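Side-chain contact in mannonate dehydratase (Streptococcus suis, PDB 3BDK), which probably catalyses the dehydration of D-mannonate to 2-dehydro-3-deoxy-D-gluconate and water, using manganese(II) or iron(II) as cofactor: residues L102-N105 with Y106-S109. Residues are numbered along the deposited sequence; the frame is centred on the assembly and turned at random.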
loop_
_atom_site.group_PDB
_atom_site.type_symbol
_atom_site.label_atom_id
_atom_site.label_comp_id
_atom_site.label_asym_id
_atom_site.label_seq_id
_atom_site.Cartn_x
_atom_site.Cartn_y
_atom_site.Cartn_z
ATOM N N LEU A 102 -33.568 -26.310 -4.502
ATOM C CA LEU A 102 -32.247 -25.688 -4.452
ATOM C C LEU A 102 -32.348 -24.323 -3.778
ATOM O O LEU A 102 -31.558 -24.009 -2.882
ATOM C CB LEU A 102 -31.596 -25.640 -5.841
ATOM C CG LEU A 102 -31.337 -27.044 -6.435
ATOM C CD1 LEU A 102 -31.398 -27.051 -7.950
ATOM C CD2 LEU A 102 -30.035 -27.665 -5.977
ATOM N N ILE A 103 -33.363 -23.552 -4.166
ATOM C CA ILE A 103 -33.664 -22.269 -3.523
ATOM C C ILE A 103 -33.965 -22.452 -2.031
ATOM O O ILE A 103 -33.608 -21.598 -1.211
ATOM C CB ILE A 103 -34.818 -21.523 -4.242
ATOM C CG1 ILE A 103 -34.361 -21.076 -5.635
ATOM C CG2 ILE A 103 -35.302 -20.317 -3.419
ATOM C CD1 ILE A 103 -35.464 -20.533 -6.515
ATOM N N GLU A 104 -34.617 -23.568 -1.694
ATOM C CA GLU A 104 -34.827 -23.954 -0.296
ATOM C C GLU A 104 -33.512 -24.004 0.475
ATOM O O GLU A 104 -33.313 -23.271 1.441
ATOM C CB GLU A 104 -35.530 -25.311 -0.196
ATOM C CG GLU A 104 -37.025 -25.215 -0.290
ATOM C CD GLU A 104 -37.571 -24.103 0.580
ATOM O OE1 GLU A 104 -37.233 -24.082 1.792
ATOM O OE2 GLU A 104 -38.322 -23.252 0.044
ATOM N N ASN A 105 -32.615 -24.865 0.014
ATOM C CA ASN A 105 -31.304 -25.007 0.606
ATOM C C ASN A 105 -30.547 -23.698 0.706
ATOM O O ASN A 105 -29.783 -23.498 1.651
ATOM C CB ASN A 105 -30.510 -26.061 -0.160
ATOM C CG ASN A 105 -30.974 -27.471 0.163
ATOM O OD1 ASN A 105 -30.933 -28.357 -0.688
ATOM N ND2 ASN A 105 -31.429 -27.682 1.408
ATOM N N TYR A 106 -30.791 -22.814 -0.268
ATOM C CA TYR A 106 -30.246 -21.453 -0.295
ATOM C C TYR A 106 -30.945 -20.552 0.741
ATOM O O TYR A 106 -30.294 -19.700 1.349
ATOM C CB TYR A 106 -30.345 -20.858 -1.714
ATOM C CG TYR A 106 -29.318 -19.781 -2.019
ATOM C CD1 TYR A 106 -29.525 -18.461 -1.621
ATOM C CD2 TYR A 106 -28.140 -20.081 -2.707
ATOM C CE1 TYR A 106 -28.591 -17.470 -1.886
ATOM C CE2 TYR A 106 -27.183 -19.083 -2.981
ATOM C CZ TYR A 106 -27.420 -17.778 -2.559
ATOM O OH TYR A 106 -26.506 -16.767 -2.810
ATOM N N LYS A 107 -32.256 -20.756 0.944
ATOM C CA LYS A 107 -33.031 -20.055 1.976
ATOM C C LYS A 107 -32.346 -20.135 3.352
ATOM O O LYS A 107 -32.101 -19.111 3.988
ATOM C CB LYS A 107 -34.453 -20.628 2.088
ATOM C CG LYS A 107 -35.353 -20.505 0.848
ATOM C CD LYS A 107 -36.471 -19.438 0.976
ATOM C CE LYS A 107 -37.698 -19.905 1.787
ATOM N NZ LYS A 107 -38.423 -21.086 1.244
ATOM N N THR A 108 -32.033 -21.344 3.809
ATOM C CA THR A 108 -31.456 -21.506 5.152
ATOM C C THR A 108 -30.028 -20.959 5.290
ATOM O O THR A 108 -29.655 -20.422 6.342
ATOM C CB THR A 108 -31.515 -22.966 5.659
ATOM O OG1 THR A 108 -31.247 -23.869 4.579
ATOM C CG2 THR A 108 -32.890 -23.268 6.261
ATOM N N SER A 109 -29.234 -21.095 4.231
ATOM C CA SER A 109 -27.928 -20.444 4.175
ATOM C C SER A 109 -28.048 -18.996 4.621
ATOM O O SER A 109 -27.236 -18.521 5.423
ATOM C CB SER A 109 -27.347 -20.508 2.777
ATOM O OG SER A 109 -27.079 -21.847 2.428
HETATM O O HOH W 1 -33.808 -25.546 3.959
#
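Glu104 sets its CG opposite its own carbonyl carbon (chi1 -85°) and then bends at chi2, while Lys107, three residues on, folds at each torsion beyond chi1; the two chains thereby run side by side in the same direction and bring their charged ends together. The lysine ammonium sits asymmetrically on the carboxylate. Lys107 NZ is 2.5 Å from Glu104 OE2, in a salt-bridging hydrogen bond, but 3.3 Å from Glu104 OE1. The shorter separation is less than usual for a salt bridge, and its exact length is doubtful at 2.5 Å resolution.

The backbone beneath is alpha-helical, with i to i+4 bonds of uneven length. Tyr106 N reaches Leu102 O at 3.0 Å and Lys107 N reaches Ile103 O at 2.7 Å, whereas the bond from Thr108 N to Glu104 O, at 3.3 Å, is weak. A second side-chain link follows the i to i+4 spacing: Ser109 OG donates to Asn105 O at 3.3 Å, with a C=O...O angle of 141°, and also has a weak bond with Trp61 N. A water lies between Thr108 OG1, 3.1 Å away, and Glu104 O, to which it donates weakly.

Tyr106 turns its CG roughly opposite the backbone N (chi1 -154°), which leads the ring away from the helix; the hydroxyl bonds to Ile86 O and the ring meets Phe201 edge-to-face. Ile103 packs on Tyr200 and Ala204, placing this face of helix 99-114 against helix 191-210 in the outer layer of the xylose isomerase-like TIM barrel; it also touches Ile92 of helix 90-93, and Lys107 touches Thr208. The exposed Glu104 and partly exposed Lys107 pair opposite charges, which would be expected to offset each other locally and to favour the ionised form of both.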